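Local coordinates for protein Xaa-Pro Dipeptidase (PDB 2QS8) that probably acts as a metal-dependent dipeptidase or carboxypeptidase of the amidohydrolase superfamily, here with methionine bound in its active site, at residues V113-R124 with K187-I195; T257-I268 with T312-V321. All coordinates share one frame; numbering follows the deposited sequence.

Interactions 1 and 2 lie on separate parts of the chain's TIM-barrel domain: their centres are 29 Å apart and their nearest atoms about 12 Å, so they do not touch. Interaction 1 is complete in the sequence before interaction 2 begins. Each nevertheless approaches the active site at one end. In 113-124 with 187-195, the K194 side chain comes to about 4 Å from the magnesium ion and about 7 Å from the bound methionine. In 257-268 with 312-321, the T257 side chain is about 6 Å from the methionine and about 11 Å from the metal, its OG1 bonding to the pocket residue H237, while the rest of that contact is helix packing.

Interaction 1 of 2, residues V113-R124 with K187-I195; sequences VGDSGLVAISLR and KDGADGIKI
The I121 side chain overlaps the turn D188-A190, its two methyls spreading over the end of helix 175-188. CG2 touches D188 O at 3.6 Å, while CD1 reaches past it to A190 N at 3.7 Å and also meets the A190 methyl. L118, at the N-cap position of helix 119-128, adds its CD1 against D188 O, again at 3.6 Å, and its CD2 across the D188 stem, meeting CB and CG; the D188 carboxylate itself is turned to R185. G189, with positive phi, is the C-prime residue of the Schellman motif that ends helix 175-188. It presents its carbonyl to R124, which grips it end-on: NH1 and NH2 both bond to G189 O at 2.9 Å, and the oxygen lies in the guanidinium plane. A bend at chi3 (72°) brings the arginine head round to this edge. NH1 has a second acceptor, D191 OD1 at 2.7 Å, in a salt bridge. The guanidinium and carboxylate planes are 67° apart, and NH1 approaches this oxygen from above the carboxylate plane; it also accepts from A139 N, which fixes D191 against strand 136-139. Farther along, the K194 chain passes V113 at about a right angle and ends in a hydrogen bond from NZ to V113 O, 2.8 Å long, in the carbonyl plane with a C=O...N angle of 157°. The next carbonyl, G114 O, which accepts from ND1 of the magnesium ligand H71, is thus a second-shell group. Together these features join a helix-to-strand turn to the strand-to-helix loop after strand 107-112, and place K194 beside the metal, probably at the position of the metal-bridging lysine of binuclear amidohydrolases, within a TIM-barrel active site.

Interaction 2 of 2, residues T257-I268 with T312-V321; sequences TFMDLEAMDLMI and TFRKAYEKGV
T257, whose carbonyl meets T312, lays its methyl CG2 over one face of the F258 ring, centred and 3.6 Å above the plane. Of the other flat groups, the R314 guanidinium has E318 OE2 in plane at its edge, a long salt bridge within helix 299-319, and the D265 carboxylate turns OD1 across the contact to K319. The T312 hydroxyl donates to T257 O at 2.6 Å, a short bond with the donor tilted 32° from the carbonyl plane. OG1 is also bonded to Q308 NE2, and T257 OG1 to ND1 of H237, a residue of the methionine pocket. The other T312 branch, CG2, sits against M259 CB at 3.9 Å. A valine here would lose the hydroxyl and would probably leave T257 O without this mate and deprive Q308 NE2 of this acceptor. Farther along both segments, helices 261-268 and 312-319 pack at 10.6 Å between axes with a crossing angle of -45°, as neighbours in the outer helical layer of the TIM barrel; M259, M267, T312 and A316 all touch Y274 of strand 273-275. M264, a selenomethionine like M259 and M267, brings SE against helix 312-319, 4.0 Å from K315 O and equally near A316 CA. K319 is a knob in the hole formed by L261, M264, D265 and I268. Bent at chi2 (75°), its chain crosses D265 at about a right angle: CE lies 3.2 Å from D265 OD1, whereas NZ is 3.7 Å from that oxygen, a long salt bridge, and nearer to L261 CD1 (3.3 Å). After the Schellman turn at G320, V321 splits its methyls, CG1 against M267 CE and CG2 against M264 CB and I268 CG1.

Interaction 1 of 2, residues V113-R124 with K187-I195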
# COMPACT_ATOMS: atom_id res chain seq x y z
N VAL A 113 6.21 19.04 21.08
CA VAL A 113 6.00 17.72 20.55
C VAL A 113 4.55 17.44 20.18
O VAL A 113 3.96 16.47 20.67
CB VAL A 113 6.50 16.64 21.53
CG1 VAL A 113 8.04 16.66 21.57
CG2 VAL A 113 5.95 16.92 22.92
N GLY A 114 3.99 18.29 19.31
CA GLY A 114 2.63 18.09 18.86
C GLY A 114 1.67 19.27 18.77
O GLY A 114 1.49 20.00 19.73
N ASP A 115 1.09 19.46 17.59
CA ASP A 115 0.08 20.50 17.35
C ASP A 115 -0.62 20.09 16.05
O ASP A 115 -0.23 19.08 15.46
CB ASP A 115 0.68 21.92 17.25
CG ASP A 115 1.69 22.07 16.12
OD1 ASP A 115 2.88 22.31 16.44
OD2 ASP A 115 1.31 21.99 14.94
N SER A 116 -1.63 20.84 15.61
CA SER A 116 -2.35 20.45 14.40
C SER A 116 -1.46 20.23 13.17
O SER A 116 -1.89 19.62 12.20
CB SER A 116 -3.48 21.45 14.09
OG SER A 116 -2.98 22.75 13.84
N GLY A 117 -0.22 20.72 13.22
CA GLY A 117 0.69 20.51 12.11
C GLY A 117 1.74 21.56 11.81
O GLY A 117 2.92 21.25 11.69
N LEU A 118 1.33 22.82 11.69
CA LEU A 118 2.25 23.89 11.35
C LEU A 118 2.33 25.02 12.37
O LEU A 118 2.93 26.06 12.10
CB LEU A 118 1.86 24.45 9.98
CG LEU A 118 2.46 23.82 8.71
CD1 LEU A 118 3.96 24.08 8.70
CD2 LEU A 118 2.20 22.34 8.64
N VAL A 119 1.73 24.83 13.54
CA VAL A 119 1.74 25.88 14.55
C VAL A 119 3.16 26.16 15.09
O VAL A 119 3.71 27.24 14.85
CB VAL A 119 0.77 25.55 15.71
CG1 VAL A 119 0.72 26.71 16.71
CG2 VAL A 119 -0.62 25.28 15.14
N ALA A 120 3.75 25.21 15.80
CA ALA A 120 5.09 25.42 16.33
C ALA A 120 6.12 25.69 15.21
O ALA A 120 7.03 26.51 15.38
CB ALA A 120 5.53 24.20 17.16
N ILE A 121 5.98 25.02 14.07
CA ILE A 121 6.92 25.23 12.98
C ILE A 121 6.87 26.70 12.52
O ILE A 121 7.91 27.34 12.35
CB ILE A 121 6.60 24.30 11.80
CG1 ILE A 121 6.99 22.86 12.17
CG2 ILE A 121 7.30 24.79 10.54
CD1 ILE A 121 6.40 21.82 11.25
N SER A 122 5.66 27.22 12.33
CA SER A 122 5.52 28.61 11.90
C SER A 122 5.98 29.59 12.99
O SER A 122 6.62 30.60 12.70
CB SER A 122 4.06 28.91 11.54
OG SER A 122 3.63 28.10 10.45
N LEU A 123 5.67 29.28 14.24
CA LEU A 123 6.05 30.15 15.33
C LEU A 123 7.58 30.20 15.45
O LEU A 123 8.17 31.27 15.62
CB LEU A 123 5.42 29.65 16.63
CG LEU A 123 5.52 30.59 17.83
CD1 LEU A 123 4.95 31.96 17.44
CD2 LEU A 123 4.78 30.00 19.02
N ARG A 124 8.20 29.02 15.35
CA ARG A 124 9.65 28.89 15.43
C ARG A 124 10.30 29.76 14.37
O ARG A 124 11.20 30.54 14.67
CB ARG A 124 10.07 27.43 15.20
CG ARG A 124 11.57 27.23 15.08
CD ARG A 124 11.90 25.91 14.41
NE ARG A 124 11.60 25.94 12.97
CZ ARG A 124 11.43 24.86 12.22
NH1 ARG A 124 11.51 23.65 12.75
NH2 ARG A 124 11.17 25.01 10.93
N LYS A 187 9.02 17.50 5.36
CA LYS A 187 8.53 18.39 4.32
C LYS A 187 7.88 19.63 4.93
O LYS A 187 8.10 20.72 4.43
CB LYS A 187 7.54 17.64 3.41
CG LYS A 187 7.06 18.39 2.17
CD LYS A 187 6.22 17.46 1.28
CE LYS A 187 5.65 18.20 0.08
NZ LYS A 187 5.10 17.26 -0.92
N ASP A 188 7.11 19.46 6.00
CA ASP A 188 6.45 20.59 6.64
C ASP A 188 7.46 21.53 7.33
O ASP A 188 7.14 22.69 7.58
CB ASP A 188 5.44 20.12 7.69
CG ASP A 188 4.28 19.34 7.08
OD1 ASP A 188 3.89 19.61 5.92
OD2 ASP A 188 3.76 18.46 7.78
N GLY A 189 8.65 21.02 7.63
CA GLY A 189 9.67 21.82 8.28
C GLY A 189 9.98 21.44 9.72
O GLY A 189 10.60 22.21 10.44
N ALA A 190 9.55 20.25 10.16
CA ALA A 190 9.80 19.81 11.54
C ALA A 190 11.27 19.48 11.85
O ALA A 190 12.02 19.06 10.97
CB ALA A 190 8.93 18.60 11.86
N ASP A 191 11.67 19.68 13.10
CA ASP A 191 13.04 19.38 13.55
C ASP A 191 13.10 17.93 13.99
O ASP A 191 14.15 17.29 13.91
CB ASP A 191 13.45 20.25 14.74
CG ASP A 191 13.39 21.73 14.44
OD1 ASP A 191 12.47 22.41 14.94
OD2 ASP A 191 14.28 22.21 13.71
N GLY A 192 11.97 17.41 14.48
CA GLY A 192 11.92 16.04 14.94
C GLY A 192 10.59 15.36 14.73
O GLY A 192 9.67 15.90 14.10
N ILE A 193 10.48 14.16 15.29
CA ILE A 193 9.28 13.34 15.16
C ILE A 193 8.70 12.99 16.50
O ILE A 193 9.42 12.76 17.48
CB ILE A 193 9.60 12.02 14.41
CG1 ILE A 193 10.03 12.32 12.98
CG2 ILE A 193 8.38 11.10 14.43
CD1 ILE A 193 8.94 12.95 12.10
N LYS A 194 7.37 12.93 16.55
CA LYS A 194 6.66 12.55 17.75
C LYS A 194 5.58 11.53 17.37
O LYS A 194 4.85 11.73 16.40
CB LYS A 194 6.01 13.79 18.38
CG LYS A 194 4.95 13.49 19.42
CD LYS A 194 5.52 12.82 20.66
CE LYS A 194 4.45 12.69 21.73
NZ LYS A 194 3.71 13.97 21.97
N ILE A 195 5.50 10.43 18.11
CA ILE A 195 4.49 9.41 17.84
C ILE A 195 3.83 8.97 19.14
O ILE A 195 4.39 9.14 20.23
CB ILE A 195 5.10 8.13 17.19
CG1 ILE A 195 6.04 7.44 18.18
CG2 ILE A 195 5.80 8.49 15.91
CD1 ILE A 195 6.60 6.10 17.68

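Interaction 2 of 2, residues T257-I268 with T312-V321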
# COMPACT_ATOMS: atom_id res chain seq x y z
N THR A 257 4.03 6.25 32.15
CA THR A 257 3.23 5.93 33.32
C THR A 257 3.35 4.53 33.91
O THR A 257 3.54 4.38 35.11
CB THR A 257 1.74 6.24 33.03
OG1 THR A 257 1.63 7.59 32.59
CG2 THR A 257 0.88 6.02 34.27
N PHE A 258 3.22 3.50 33.08
CA PHE A 258 3.30 2.13 33.59
C PHE A 258 4.61 1.44 33.24
O PHE A 258 4.67 0.23 32.97
CB PHE A 258 2.10 1.33 33.09
CG PHE A 258 0.78 1.99 33.40
CD1 PHE A 258 0.36 2.13 34.72
CD2 PHE A 258 -0.00 2.51 32.38
CE1 PHE A 258 -0.83 2.79 35.02
CE2 PHE A 258 -1.18 3.17 32.67
CZ PHE A 258 -1.60 3.31 33.98
N MSE A 259 5.67 2.24 33.25
CA MSE A 259 7.00 1.75 32.96
C MSE A 259 7.34 0.63 33.94
O MSE A 259 7.17 0.79 35.14
CB MSE A 259 7.97 2.90 33.14
CG MSE A 259 9.37 2.57 32.74
SE MSE A 259 10.43 4.08 33.35
CE MSE A 259 9.65 5.62 32.38
N ASP A 260 7.80 -0.51 33.43
CA ASP A 260 8.15 -1.63 34.32
C ASP A 260 9.66 -1.79 34.50
O ASP A 260 10.44 -1.04 33.92
CB ASP A 260 7.52 -2.95 33.82
CG ASP A 260 7.92 -3.30 32.41
OD1 ASP A 260 8.85 -2.68 31.87
OD2 ASP A 260 7.29 -4.21 31.84
N LEU A 261 10.08 -2.76 35.31
CA LEU A 261 11.50 -3.00 35.55
C LEU A 261 12.27 -3.26 34.26
O LEU A 261 13.35 -2.72 34.05
CB LEU A 261 11.70 -4.18 36.52
CG LEU A 261 13.15 -4.58 36.83
CD1 LEU A 261 13.90 -3.40 37.42
CD2 LEU A 261 13.16 -5.76 37.80
N GLU A 262 11.70 -4.09 33.39
CA GLU A 262 12.35 -4.41 32.13
C GLU A 262 12.53 -3.17 31.24
O GLU A 262 13.58 -2.98 30.63
CB GLU A 262 11.53 -5.44 31.36
CG GLU A 262 12.16 -5.81 30.03
CD GLU A 262 11.25 -6.64 29.16
OE1 GLU A 262 11.66 -6.95 28.02
OE2 GLU A 262 10.13 -6.99 29.60
N ALA A 263 11.50 -2.33 31.18
CA ALA A 263 11.57 -1.13 30.37
C ALA A 263 12.66 -0.20 30.89
O ALA A 263 13.35 0.43 30.12
CB ALA A 263 10.23 -0.41 30.37
N MSE A 264 12.80 -0.14 32.21
CA MSE A 264 13.80 0.70 32.83
C MSE A 264 15.22 0.29 32.46
O MSE A 264 16.02 1.14 32.11
CB MSE A 264 13.62 0.71 34.33
CG MSE A 264 12.31 1.34 34.73
SE MSE A 264 12.17 1.72 36.67
CE MSE A 264 11.42 0.07 37.35
N ASP A 265 15.52 -1.01 32.54
CA ASP A 265 16.84 -1.48 32.18
C ASP A 265 17.08 -1.28 30.68
O ASP A 265 18.20 -0.98 30.25
CB ASP A 265 17.02 -2.95 32.54
CG ASP A 265 17.08 -3.18 34.05
OD1 ASP A 265 17.74 -2.38 34.74
OD2 ASP A 265 16.48 -4.16 34.55
N LEU A 266 16.04 -1.45 29.88
CA LEU A 266 16.18 -1.25 28.45
C LEU A 266 16.54 0.21 28.18
O LEU A 266 17.41 0.49 27.37
CB LEU A 266 14.88 -1.62 27.73
CG LEU A 266 14.65 -3.12 27.53
CD1 LEU A 266 13.24 -3.36 27.02
CD2 LEU A 266 15.68 -3.67 26.56
N MSE A 267 15.87 1.13 28.86
CA MSE A 267 16.15 2.55 28.66
C MSE A 267 17.56 2.92 29.08
O MSE A 267 18.20 3.77 28.45
CB MSE A 267 15.14 3.39 29.42
CG MSE A 267 13.80 3.46 28.74
SE MSE A 267 12.61 4.57 29.81
CE MSE A 267 13.21 6.37 29.26
N ILE A 268 18.05 2.27 30.13
CA ILE A 268 19.40 2.53 30.61
C ILE A 268 20.41 1.99 29.60
O ILE A 268 21.39 2.65 29.28
CB ILE A 268 19.63 1.86 31.97
CG1 ILE A 268 18.73 2.51 33.02
CG2 ILE A 268 21.09 1.99 32.38
CD1 ILE A 268 18.74 1.81 34.36
N THR A 312 5.98 6.48 39.38
CA THR A 312 6.89 5.93 38.38
C THR A 312 8.17 6.78 38.31
O THR A 312 9.26 6.25 38.14
CB THR A 312 6.21 5.89 37.00
OG1 THR A 312 5.21 4.86 36.99
CG2 THR A 312 7.21 5.62 35.90
N PHE A 313 8.02 8.09 38.45
CA PHE A 313 9.16 8.99 38.40
C PHE A 313 10.23 8.63 39.43
O PHE A 313 11.41 8.54 39.10
CB PHE A 313 8.71 10.44 38.65
CG PHE A 313 9.84 11.41 38.78
CD1 PHE A 313 10.49 11.90 37.65
CD2 PHE A 313 10.28 11.83 40.04
CE1 PHE A 313 11.56 12.78 37.75
CE2 PHE A 313 11.35 12.71 40.15
CZ PHE A 313 11.99 13.19 39.01
N ARG A 314 9.80 8.44 40.68
CA ARG A 314 10.72 8.09 41.76
C ARG A 314 11.47 6.81 41.42
O ARG A 314 12.70 6.76 41.54
CB ARG A 314 9.96 7.92 43.07
CG ARG A 314 10.81 7.41 44.22
CD ARG A 314 9.98 7.21 45.48
NE ARG A 314 9.57 8.48 46.10
CZ ARG A 314 10.40 9.32 46.70
NH1 ARG A 314 11.69 9.04 46.78
NH2 ARG A 314 9.94 10.44 47.24
N LYS A 315 10.73 5.79 41.00
CA LYS A 315 11.31 4.50 40.63
C LYS A 315 12.36 4.64 39.54
O LYS A 315 13.45 4.08 39.62
CB LYS A 315 10.21 3.55 40.15
CG LYS A 315 9.25 3.07 41.23
CD LYS A 315 8.16 2.18 40.63
CE LYS A 315 7.42 1.37 41.70
NZ LYS A 315 6.77 2.23 42.74
N ALA A 316 12.02 5.40 38.50
CA ALA A 316 12.93 5.60 37.38
C ALA A 316 14.18 6.34 37.81
O ALA A 316 15.28 5.97 37.42
CB ALA A 316 12.23 6.37 36.27
N TYR A 317 14.00 7.38 38.61
CA TYR A 317 15.14 8.16 39.09
C TYR A 317 16.11 7.32 39.92
O TYR A 317 17.30 7.31 39.65
CB TYR A 317 14.67 9.35 39.92
CG TYR A 317 15.82 10.09 40.56
CD1 TYR A 317 16.73 10.79 39.77
CD2 TYR A 317 16.02 10.06 41.94
CE1 TYR A 317 17.82 11.44 40.35
CE2 TYR A 317 17.10 10.70 42.52
CZ TYR A 317 18.00 11.39 41.73
OH TYR A 317 19.09 12.01 42.30
N GLU A 318 15.59 6.64 40.93
CA GLU A 318 16.45 5.82 41.79
C GLU A 318 17.15 4.72 40.99
O GLU A 318 18.32 4.43 41.22
CB GLU A 318 15.62 5.21 42.92
CG GLU A 318 14.80 6.24 43.68
CD GLU A 318 14.01 5.63 44.83
OE1 GLU A 318 13.52 4.49 44.69
OE2 GLU A 318 13.86 6.30 45.87
N LYS A 319 16.44 4.13 40.03
CA LYS A 319 17.00 3.08 39.19
C LYS A 319 18.13 3.60 38.29
O LYS A 319 18.90 2.82 37.73
CB LYS A 319 15.91 2.46 38.33
CG LYS A 319 16.36 1.26 37.51
CD LYS A 319 16.53 0.03 38.38
CE LYS A 319 16.88 -1.20 37.55
NZ LYS A 319 16.93 -2.43 38.39
N GLY A 320 18.21 4.92 38.14
CA GLY A 320 19.26 5.50 37.32
C GLY A 320 18.91 5.80 35.87
O GLY A 320 19.81 6.00 35.05
N VAL A 321 17.62 5.83 35.55
CA VAL A 321 17.16 6.14 34.19
C VAL A 321 17.44 7.61 33.88
O VAL A 321 17.20 8.48 34.72
CB VAL A 321 15.64 5.88 34.05
CG1 VAL A 321 15.15 6.36 32.70
CG2 VAL A 321 15.35 4.40 34.23